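Local coordinates for protein S-adenosylmethionine:tRNA ribosyltransferase-isomerase (Thermotoga maritima, PDB 1VKY) that probably transfers and isomerises the ribose of S-adenosylmethionine onto the 7-aminomethyl group of preQ1-modified tRNA, giving epoxyqueuosine, at residues 254-268 with 287-301. Residues are numbered along the deposited sequence; the frame is centred on the assembly and turned at random.
Sequences NRIVAVGTTTVRTLE and IYPPFEFKLVDALVT
Strands 256-259 and 298-301 run parallel, their axes approaching to 4.6 Å at an angle of 18°, with Val257, Ala258 and Val259 bridged to Ala298, Leu299 and Val300. At the head of the pair Ile256 is held by three hydrogen bonds: its O accepts from both Asp297 N and Ala298 N, while its N gives a nearly straight bond (2.8 Å, 173°) to the anti side of Asp297 OD2. Arg250 forms a salt bridge with that same oxygen. Both strands lie inside the mixed sheet, and the chain leaves strand 256-259 through Gly260, the N-cap, into helix 261-270, which packs over the Ala258 and Leu299 face; before returning as the neighbouring parallel strand it first forms strand 279-281 at an outer edge of the sheet. Here Val264 CG2 presses tightly on Leu299 CD1 (3.5 Å), Val264 CG1 meets the edge of the Phe293 ring at CE2 (3.7 Å), and Leu267 CD1 lies on Val296 CG2. Further along the helix, the Glu268 chain bends at chi2 (-57°), turning its carboxylate to three successive backbone amides: OE1 takes Lys294 N (2.8 Å) on its syn side, and OE2 takes Leu295 N (2.8 Å), also syn, and Val296 N (3.1 Å). A glutamine here would probably leave at least one of these N-H groups without an acceptor and deprive Arg272, salt-bridged to OE1, of its countercharge. Phe291 offers its ring edge to OE1, and its CD2 sits over the centre of one face of Phe293.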
ATOM      1  N   ASN B 254       8.117 -27.727  21.560  1.00 32.77           N
ATOM      2  CA  ASN B 254       7.104 -27.030  20.688  1.00 30.35           C
ATOM      3  C   ASN B 254       7.759 -26.318  19.500  1.00 29.06           C
ATOM      4  O   ASN B 254       8.980 -26.315  19.382  1.00 27.97           O
ATOM      5  CB  ASN B 254       6.306 -26.004  21.485  1.00 27.23           C
ATOM      6  CG  ASN B 254       5.359 -26.640  22.468  1.00 37.61           C
ATOM      7  OD1 ASN B 254       5.514 -26.471  23.653  1.00 29.54           O
ATOM      8  ND2 ASN B 254       4.374 -27.351  21.975  1.00 34.47           N
ATOM      9  N   ARG B 255       6.951 -25.687  18.651  1.00 29.58           N
ATOM     10  CA  ARG B 255       7.480 -25.041  17.450  1.00 28.33           C
ATOM     11  C   ARG B 255       7.719 -23.544  17.602  1.00 26.33           C
ATOM     12  O   ARG B 255       6.899 -22.836  18.187  1.00 26.40           O
ATOM     13  CB  ARG B 255       6.546 -25.263  16.300  1.00 27.59           C
ATOM     14  CG  ARG B 255       6.640 -26.690  15.770  1.00 34.64           C
ATOM     15  CD  ARG B 255       5.571 -27.016  14.821  1.00 42.85           C
ATOM     16  NE  ARG B 255       4.270 -26.738  15.425  1.00 50.56           N
ATOM     17  CZ  ARG B 255       3.124 -27.101  14.888  1.00 45.34           C
ATOM     18  NH1 ARG B 255       3.136 -27.770  13.751  1.00 43.79           N
ATOM     19  NH2 ARG B 255       1.975 -26.798  15.489  1.00 31.29           N
ATOM     20  N   ILE B 256       8.839 -23.097  17.043  1.00 25.97           N
ATOM     21  CA  ILE B 256       9.106 -21.686  16.772  1.00 23.68           C
ATOM     22  C   ILE B 256       8.584 -21.351  15.361  1.00 22.65           C
ATOM     23  O   ILE B 256       9.050 -21.869  14.334  1.00 24.24           O
ATOM     24  CB  ILE B 256      10.596 -21.385  16.902  1.00 23.98           C
ATOM     25  CG1 ILE B 256      11.068 -21.652  18.333  1.00 27.04           C
ATOM     26  CG2 ILE B 256      10.921 -19.931  16.494  1.00 24.65           C
ATOM     27  CD1 ILE B 256      12.555 -21.811  18.404  1.00 29.88           C
ATOM     28  N   VAL B 257       7.546 -20.534  15.343  1.00 22.53           N
ATOM     29  CA  VAL B 257       6.871 -20.146  14.161  1.00 21.66           C
ATOM     30  C   VAL B 257       7.260 -18.710  13.865  1.00 23.03           C
ATOM     31  O   VAL B 257       6.825 -17.785  14.550  1.00 24.20           O
ATOM     32  CB  VAL B 257       5.317 -20.288  14.306  1.00 21.23           C
ATOM     33  CG1 VAL B 257       4.623 -20.024  12.961  1.00 19.92           C
ATOM     34  CG2 VAL B 257       4.916 -21.691  14.830  1.00 21.40           C
ATOM     35  N   ALA B 258       8.043 -18.510  12.812  1.00 23.55           N
ATOM     36  CA  ALA B 258       8.425 -17.157  12.428  1.00 20.21           C
ATOM     37  C   ALA B 258       7.308 -16.526  11.642  1.00 23.39           C
ATOM     38  O   ALA B 258       6.728 -17.151  10.767  1.00 21.16           O
ATOM     39  CB  ALA B 258       9.698 -17.153  11.628  1.00 21.61           C
ATOM     40  N   VAL B 259       7.021 -15.261  11.946  1.00 22.77           N
ATOM     41  CA  VAL B 259       6.041 -14.508  11.161  1.00 23.16           C
ATOM     42  C   VAL B 259       6.792 -13.491  10.326  1.00 23.04           C
ATOM     43  O   VAL B 259       7.298 -12.492  10.872  1.00 22.44           O
ATOM     44  CB  VAL B 259       5.007 -13.820  12.061  1.00 23.79           C
ATOM     45  CG1 VAL B 259       4.026 -13.017  11.178  1.00 28.70           C
ATOM     46  CG2 VAL B 259       4.283 -14.858  12.898  1.00 28.40           C
ATOM     47  N   GLY B 260       6.934 -13.803   9.039  1.00 24.06           N
ATOM     48  CA  GLY B 260       7.648 -12.940   8.080  1.00 24.37           C
ATOM     49  C   GLY B 260       9.099 -13.303   7.861  1.00 26.24           C
ATOM     50  O   GLY B 260       9.743 -13.819   8.747  1.00 22.93           O
ATOM     51  N   THR B 261       9.603 -13.043   6.658  1.00 24.57           N
ATOM     52  CA  THR B 261      10.967 -13.358   6.241  1.00 26.73           C
ATOM     53  C   THR B 261      12.016 -12.552   6.975  1.00 26.82           C
ATOM     54  O   THR B 261      13.154 -13.042   7.204  1.00 26.82           O
ATOM     55  CB  THR B 261      11.158 -13.113   4.734  1.00 28.04           C
ATOM     56  OG1 THR B 261      10.757 -11.776   4.411  1.00 26.84           O
ATOM     57  CG2 THR B 261      10.237 -13.996   3.900  1.00 27.80           C
ATOM     58  N   THR B 262      11.651 -11.350   7.417  1.00 24.25           N
ATOM     59  CA  THR B 262      12.595 -10.578   8.280  1.00 25.91           C
ATOM     60  C   THR B 262      12.881 -11.333   9.576  1.00 23.92           C
ATOM     61  O   THR B 262      14.028 -11.478   9.986  1.00 26.06           O
ATOM     62  CB  THR B 262      12.045  -9.199   8.603  1.00 26.63           C
ATOM     63  OG1 THR B 262      11.917  -8.470   7.382  1.00 32.91           O
ATOM     64  CG2 THR B 262      13.057  -8.371   9.437  1.00 31.01           C
ATOM     65  N   THR B 263      11.836 -11.809  10.242  1.00 24.56           N
ATOM     66  CA  THR B 263      12.025 -12.639  11.424  1.00 20.89           C
ATOM     67  C   THR B 263      12.941 -13.842  11.146  1.00 22.61           C
ATOM     68  O   THR B 263      13.836 -14.155  11.940  1.00 23.56           O
ATOM     69  CB  THR B 263      10.667 -13.132  11.916  1.00 23.52           C
ATOM     70  OG1 THR B 263       9.849 -12.019  12.314  1.00 25.02           O
ATOM     71  CG2 THR B 263      10.831 -13.967  13.179  1.00 24.12           C
ATOM     72  N   VAL B 264      12.699 -14.526  10.027  1.00 21.76           N
ATOM     73  CA  VAL B 264      13.551 -15.688   9.654  1.00 22.28           C
ATOM     74  C   VAL B 264      14.999 -15.320   9.556  1.00 21.75           C
ATOM     75  O   VAL B 264      15.829 -16.013  10.091  1.00 22.37           O
ATOM     76  CB  VAL B 264      13.109 -16.289   8.319  1.00 22.12           C
ATOM     77  CG1 VAL B 264      14.090 -17.378   7.849  1.00 24.28           C
ATOM     78  CG2 VAL B 264      11.713 -16.855   8.435  1.00 26.02           C
ATOM     79  N   ARG B 265      15.318 -14.242   8.833  1.00 24.60           N
ATOM     80  CA  ARG B 265      16.717 -13.848   8.653  1.00 24.52           C
ATOM     81  C   ARG B 265      17.342 -13.490   9.963  1.00 23.47           C
ATOM     82  O   ARG B 265      18.482 -13.850  10.216  1.00 23.69           O
ATOM     83  CB  ARG B 265      16.853 -12.685   7.646  1.00 28.55           C
ATOM     84  CG  ARG B 265      16.279 -12.978   6.247  1.00 34.78           C
ATOM     85  CD  ARG B 265      16.478 -11.813   5.155  1.00 38.93           C
ATOM     86  NE  ARG B 265      16.987 -10.626   5.831  1.00 55.42           N
ATOM     87  CZ  ARG B 265      16.315  -9.518   6.093  1.00 62.46           C
ATOM     88  NH1 ARG B 265      15.068  -9.352   5.673  1.00 65.12           N
ATOM     89  NH2 ARG B 265      16.920  -8.546   6.788  1.00 66.02           N
ATOM     90  N   THR B 266      16.604 -12.837  10.857  1.00 22.51           N
ATOM     91  CA  THR B 266      17.156 -12.510  12.175  1.00 21.70           C
ATOM     92  C   THR B 266      17.442 -13.733  13.004  1.00 19.94           C
ATOM     93  O   THR B 266      18.524 -13.874  13.563  1.00 21.21           O
ATOM     94  CB  THR B 266      16.181 -11.538  12.938  1.00 25.67           C
ATOM     95  OG1 THR B 266      16.256 -10.244  12.299  1.00 25.63           O
ATOM     96  CG2 THR B 266      16.672 -11.308  14.389  1.00 23.95           C
ATOM     97  N   LEU B 267      16.476 -14.636  13.095  1.00 19.19           N
ATOM     98  CA  LEU B 267      16.663 -15.841  13.868  1.00 20.67           C
ATOM     99  C   LEU B 267      17.747 -16.796  13.332  1.00 21.59           C
ATOM    100  O   LEU B 267      18.510 -17.391  14.123  1.00 21.63           O
ATOM    101  CB  LEU B 267      15.340 -16.575  13.999  1.00 24.09           C
ATOM    102  CG  LEU B 267      14.230 -15.875  14.820  1.00 20.87           C
ATOM    103  CD1 LEU B 267      12.994 -16.778  14.667  1.00 25.20           C
ATOM    104  CD2 LEU B 267      14.588 -15.650  16.273  1.00 21.65           C
ATOM    105  N   GLU B 268      17.798 -16.978  12.011  1.00 23.65           N
ATOM    106  CA  GLU B 268      18.851 -17.833  11.423  1.00 24.10           C
ATOM    107  C   GLU B 268      20.250 -17.212  11.492  1.00 24.82           C
ATOM    108  O   GLU B 268      21.271 -17.917  11.559  1.00 26.71           O
ATOM    109  CB  GLU B 268      18.471 -18.239   9.994  1.00 23.53           C
ATOM    110  CG  GLU B 268      17.250 -19.140   9.948  1.00 19.17           C
ATOM    111  CD  GLU B 268      17.387 -20.428  10.758  1.00 21.24           C
ATOM    112  OE1 GLU B 268      18.455 -21.081  10.668  1.00 22.32           O
ATOM    113  OE2 GLU B 268      16.440 -20.813  11.475  1.00 25.97           O
ATOM    114  N   ILE B 287      19.812 -16.334   2.261  1.00 23.36           N
ATOM    115  CA  ILE B 287      19.219 -17.643   2.363  1.00 23.94           C
ATOM    116  C   ILE B 287      18.726 -18.052   0.973  1.00 25.97           C
ATOM    117  O   ILE B 287      17.936 -17.353   0.340  1.00 27.47           O
ATOM    118  CB  ILE B 287      18.088 -17.662   3.398  1.00 25.19           C
ATOM    119  CG1 ILE B 287      18.620 -17.231   4.761  1.00 23.61           C
ATOM    120  CG2 ILE B 287      17.363 -19.020   3.370  1.00 28.03           C
ATOM    121  CD1 ILE B 287      17.532 -17.053   5.853  1.00 27.65           C
ATOM    122  N   TYR B 288      19.225 -19.193   0.518  1.00 26.27           N
ATOM    123  CA  TYR B 288      18.995 -19.698  -0.834  1.00 24.88           C
ATOM    124  C   TYR B 288      19.022 -21.226  -0.738  1.00 23.61           C
ATOM    125  O   TYR B 288      19.790 -21.767   0.072  1.00 24.49           O
ATOM    126  CB  TYR B 288      20.145 -19.179  -1.699  1.00 27.30           C
ATOM    127  CG  TYR B 288      20.031 -19.426  -3.173  1.00 26.93           C
ATOM    128  CD1 TYR B 288      19.334 -18.547  -3.993  1.00 34.27           C
ATOM    129  CD2 TYR B 288      20.626 -20.555  -3.765  1.00 32.37           C
ATOM    130  CE1 TYR B 288      19.202 -18.768  -5.352  1.00 36.23           C
ATOM    131  CE2 TYR B 288      20.484 -20.789  -5.161  1.00 29.63           C
ATOM    132  CZ  TYR B 288      19.785 -19.869  -5.948  1.00 35.16           C
ATOM    133  OH  TYR B 288      19.629 -20.015  -7.333  1.00 36.96           O
ATOM    134  N   PRO B 289      18.243 -21.946  -1.539  1.00 24.77           N
ATOM    135  CA  PRO B 289      18.150 -23.422  -1.372  1.00 28.11           C
ATOM    136  C   PRO B 289      19.433 -24.116  -1.836  1.00 28.10           C
ATOM    137  O   PRO B 289      20.020 -23.657  -2.783  1.00 27.69           O
ATOM    138  CB  PRO B 289      17.012 -23.819  -2.302  1.00 28.07           C
ATOM    139  CG  PRO B 289      16.469 -22.595  -2.875  1.00 30.29           C
ATOM    140  CD  PRO B 289      17.439 -21.489  -2.668  1.00 28.15           C
ATOM    141  N   PRO B 290      19.887 -25.195  -1.200  1.00 30.99           N
ATOM    142  CA  PRO B 290      19.308 -25.751  -0.001  1.00 28.80           C
ATOM    143  C   PRO B 290      19.787 -25.033   1.280  1.00 29.34           C
ATOM    144  O   PRO B 290      20.935 -24.592   1.356  1.00 25.50           O
ATOM    145  CB  PRO B 290      19.824 -27.195  -0.043  1.00 30.64           C
ATOM    146  CG  PRO B 290      21.152 -27.050  -0.600  1.00 27.42           C
ATOM    147  CD  PRO B 290      21.034 -26.004  -1.674  1.00 30.58           C
ATOM    148  N   PHE B 291      18.921 -24.909   2.274  1.00 28.66           N
ATOM    149  CA  PHE B 291      19.320 -24.226   3.523  1.00 28.44           C
ATOM    150  C   PHE B 291      18.730 -24.967   4.718  1.00 29.97           C
ATOM    151  O   PHE B 291      17.563 -25.361   4.668  1.00 31.07           O
ATOM    152  CB  PHE B 291      18.801 -22.771   3.510  1.00 28.35           C
ATOM    153  CG  PHE B 291      19.419 -21.877   4.572  1.00 23.91           C
ATOM    154  CD1 PHE B 291      20.555 -21.136   4.307  1.00 25.33           C
ATOM    155  CD2 PHE B 291      18.837 -21.758   5.830  1.00 20.74           C
ATOM    156  CE1 PHE B 291      21.111 -20.317   5.295  1.00 27.17           C
ATOM    157  CE2 PHE B 291      19.375 -20.896   6.799  1.00 22.38           C
ATOM    158  CZ  PHE B 291      20.482 -20.176   6.515  1.00 27.05           C
ATOM    159  N   GLU B 292      19.519 -25.112   5.786  1.00 27.75           N
ATOM    160  CA  GLU B 292      19.081 -25.751   7.018  1.00 30.34           C
ATOM    161  C   GLU B 292      18.642 -24.695   8.044  1.00 29.73           C
ATOM    162  O   GLU B 292      19.451 -23.872   8.485  1.00 25.91           O
ATOM    163  CB  GLU B 292      20.233 -26.546   7.638  1.00 35.35           C
ATOM    164  CG  GLU B 292      19.867 -27.340   8.886  1.00 45.18           C
ATOM    165  CD  GLU B 292      18.890 -28.498   8.605  1.00 61.47           C
ATOM    166  OE1 GLU B 292      18.785 -28.978   7.440  1.00 59.35           O
ATOM    167  OE2 GLU B 292      18.215 -28.929   9.568  1.00 70.57           O
ATOM    168  N   PHE B 293      17.375 -24.767   8.432  1.00 26.87           N
ATOM    169  CA  PHE B 293      16.806 -23.810   9.368  1.00 27.80           C
ATOM    170  C   PHE B 293      17.036 -24.337  10.784  1.00 28.17           C
ATOM    171  O   PHE B 293      16.502 -25.366  11.164  1.00 27.97           O
ATOM    172  CB  PHE B 293      15.360 -23.534   9.005  1.00 25.63           C
ATOM    173  CG  PHE B 293      15.255 -22.779   7.725  1.00 23.63           C
ATOM    174  CD1 PHE B 293      15.361 -23.450   6.493  1.00 25.04           C
ATOM    175  CD2 PHE B 293      15.143 -21.400   7.735  1.00 24.43           C
ATOM    176  CE1 PHE B 293      15.352 -22.736   5.275  1.00 22.94           C
ATOM    177  CE2 PHE B 293      15.135 -20.685   6.570  1.00 25.66           C
ATOM    178  CZ  PHE B 293      15.250 -21.344   5.312  1.00 25.11           C
ATOM    179  N   LYS B 294      17.892 -23.656  11.531  1.00 29.06           N
ATOM    180  CA  LYS B 294      18.263 -24.069  12.866  1.00 29.19           C
ATOM    181  C   LYS B 294      17.305 -23.615  13.953  1.00 28.55           C
ATOM    182  O   LYS B 294      17.234 -24.211  15.032  1.00 26.46           O
ATOM    183  CB  LYS B 294      19.655 -23.538  13.181  1.00 28.06           C
ATOM    184  CG  LYS B 294      20.712 -24.186  12.307  1.00 30.98           C
ATOM    185  CD  LYS B 294      22.130 -23.603  12.583  1.00 36.41           C
ATOM    186  CE  LYS B 294      23.223 -24.434  11.859  1.00 48.46           C
ATOM    187  NZ  LYS B 294      22.867 -25.892  11.570  1.00 55.29           N
ATOM    188  N   LEU B 295      16.596 -22.539  13.732  1.00 26.61           N
ATOM    189  CA  LEU B 295      15.694 -22.033  14.769  1.00 26.05           C
ATOM    190  C   LEU B 295      14.236 -22.006  14.327  1.00 29.23           C
ATOM    191  O   LEU B 295      13.313 -22.228  15.121  1.00 36.10           O
ATOM    192  CB  LEU B 295      16.099 -20.635  15.249  1.00 27.90           C
ATOM    193  CG  LEU B 295      16.970 -20.487  16.478  1.00 31.34           C
ATOM    194  CD1 LEU B 295      17.160 -19.064  16.838  1.00 33.76           C
ATOM    195  CD2 LEU B 295      16.462 -21.294  17.708  1.00 35.35           C
ATOM    196  N   VAL B 296      13.999 -21.849  13.059  1.00 20.84           N
ATOM    197  CA  VAL B 296      12.612 -21.684  12.593  1.00 20.68           C
ATOM    198  C   VAL B 296      11.963 -23.027  12.226  1.00 24.54           C
ATOM    199  O   VAL B 296      12.439 -23.703  11.312  1.00 23.89           O
ATOM    200  CB  VAL B 296      12.608 -20.759  11.394  1.00 18.96           C
ATOM    201  CG1 VAL B 296      11.149 -20.563  10.855  1.00 23.98           C
ATOM    202  CG2 VAL B 296      13.241 -19.430  11.730  1.00 25.26           C
ATOM    203  N   ASP B 297      10.887 -23.405  12.925  1.00 23.52           N
ATOM    204  CA  ASP B 297      10.187 -24.691  12.662  1.00 24.63           C
ATOM    205  C   ASP B 297       9.018 -24.582  11.691  1.00 23.86           C
ATOM    206  O   ASP B 297       8.590 -25.577  11.088  1.00 24.36           O
ATOM    207  CB  ASP B 297       9.678 -25.309  13.957  1.00 24.68           C
ATOM    208  CG  ASP B 297      10.783 -25.460  14.989  1.00 26.66           C
ATOM    209  OD1 ASP B 297      11.845 -26.002  14.640  1.00 30.92           O
ATOM    210  OD2 ASP B 297      10.692 -25.023  16.156  1.00 27.06           O
ATOM    211  N   ALA B 298       8.484 -23.380  11.560  1.00 23.92           N
ATOM    212  CA  ALA B 298       7.359 -23.078  10.690  1.00 21.84           C
ATOM    213  C   ALA B 298       7.392 -21.619  10.313  1.00 22.95           C
ATOM    214  O   ALA B 298       8.041 -20.825  10.967  1.00 20.71           O
ATOM    215  CB  ALA B 298       6.063 -23.432  11.366  1.00 23.62           C
ATOM    216  N   LEU B 299       6.684 -21.240   9.249  1.00 23.91           N
ATOM    217  CA  LEU B 299       6.860 -19.886   8.687  1.00 22.06           C
ATOM    218  C   LEU B 299       5.513 -19.361   8.160  1.00 23.41           C
ATOM    219  O   LEU B 299       4.877 -20.061   7.389  1.00 23.51           O
ATOM    220  CB  LEU B 299       7.899 -19.899   7.554  1.00 21.79           C
ATOM    221  CG  LEU B 299       8.043 -18.601   6.694  1.00 24.67           C
ATOM    222  CD1 LEU B 299       8.402 -17.457   7.597  1.00 24.49           C
ATOM    223  CD2 LEU B 299       9.055 -18.702   5.653  1.00 27.65           C
ATOM    224  N   VAL B 300       5.084 -18.178   8.634  1.00 22.67           N
ATOM    225  CA  VAL B 300       3.974 -17.420   7.982  1.00 22.99           C
ATOM    226  C   VAL B 300       4.562 -16.265   7.166  1.00 23.28           C
ATOM    227  O   VAL B 300       5.371 -15.454   7.665  1.00 23.47           O
ATOM    228  CB  VAL B 300       3.019 -16.827   9.029  1.00 22.04           C
ATOM    229  CG1 VAL B 300       1.879 -16.089   8.389  1.00 27.58           C
ATOM    230  CG2 VAL B 300       2.522 -17.893   9.980  1.00 26.22           C
ATOM    231  N   THR B 301       4.138 -16.170   5.920  1.00 22.80           N
ATOM    232  CA  THR B 301       4.688 -15.194   5.010  1.00 24.85           C
ATOM    233  C   THR B 301       3.718 -14.873   3.859  1.00 25.47           C
ATOM    234  O   THR B 301       2.774 -15.600   3.606  1.00 26.71           O
ATOM    235  CB  THR B 301       6.018 -15.722   4.473  1.00 27.58           C
ATOM    236  OG1 THR B 301       6.663 -14.713   3.666  1.00 25.75           O
ATOM    237  CG2 THR B 301       5.809 -16.910   3.544  1.00 28.48           C
TER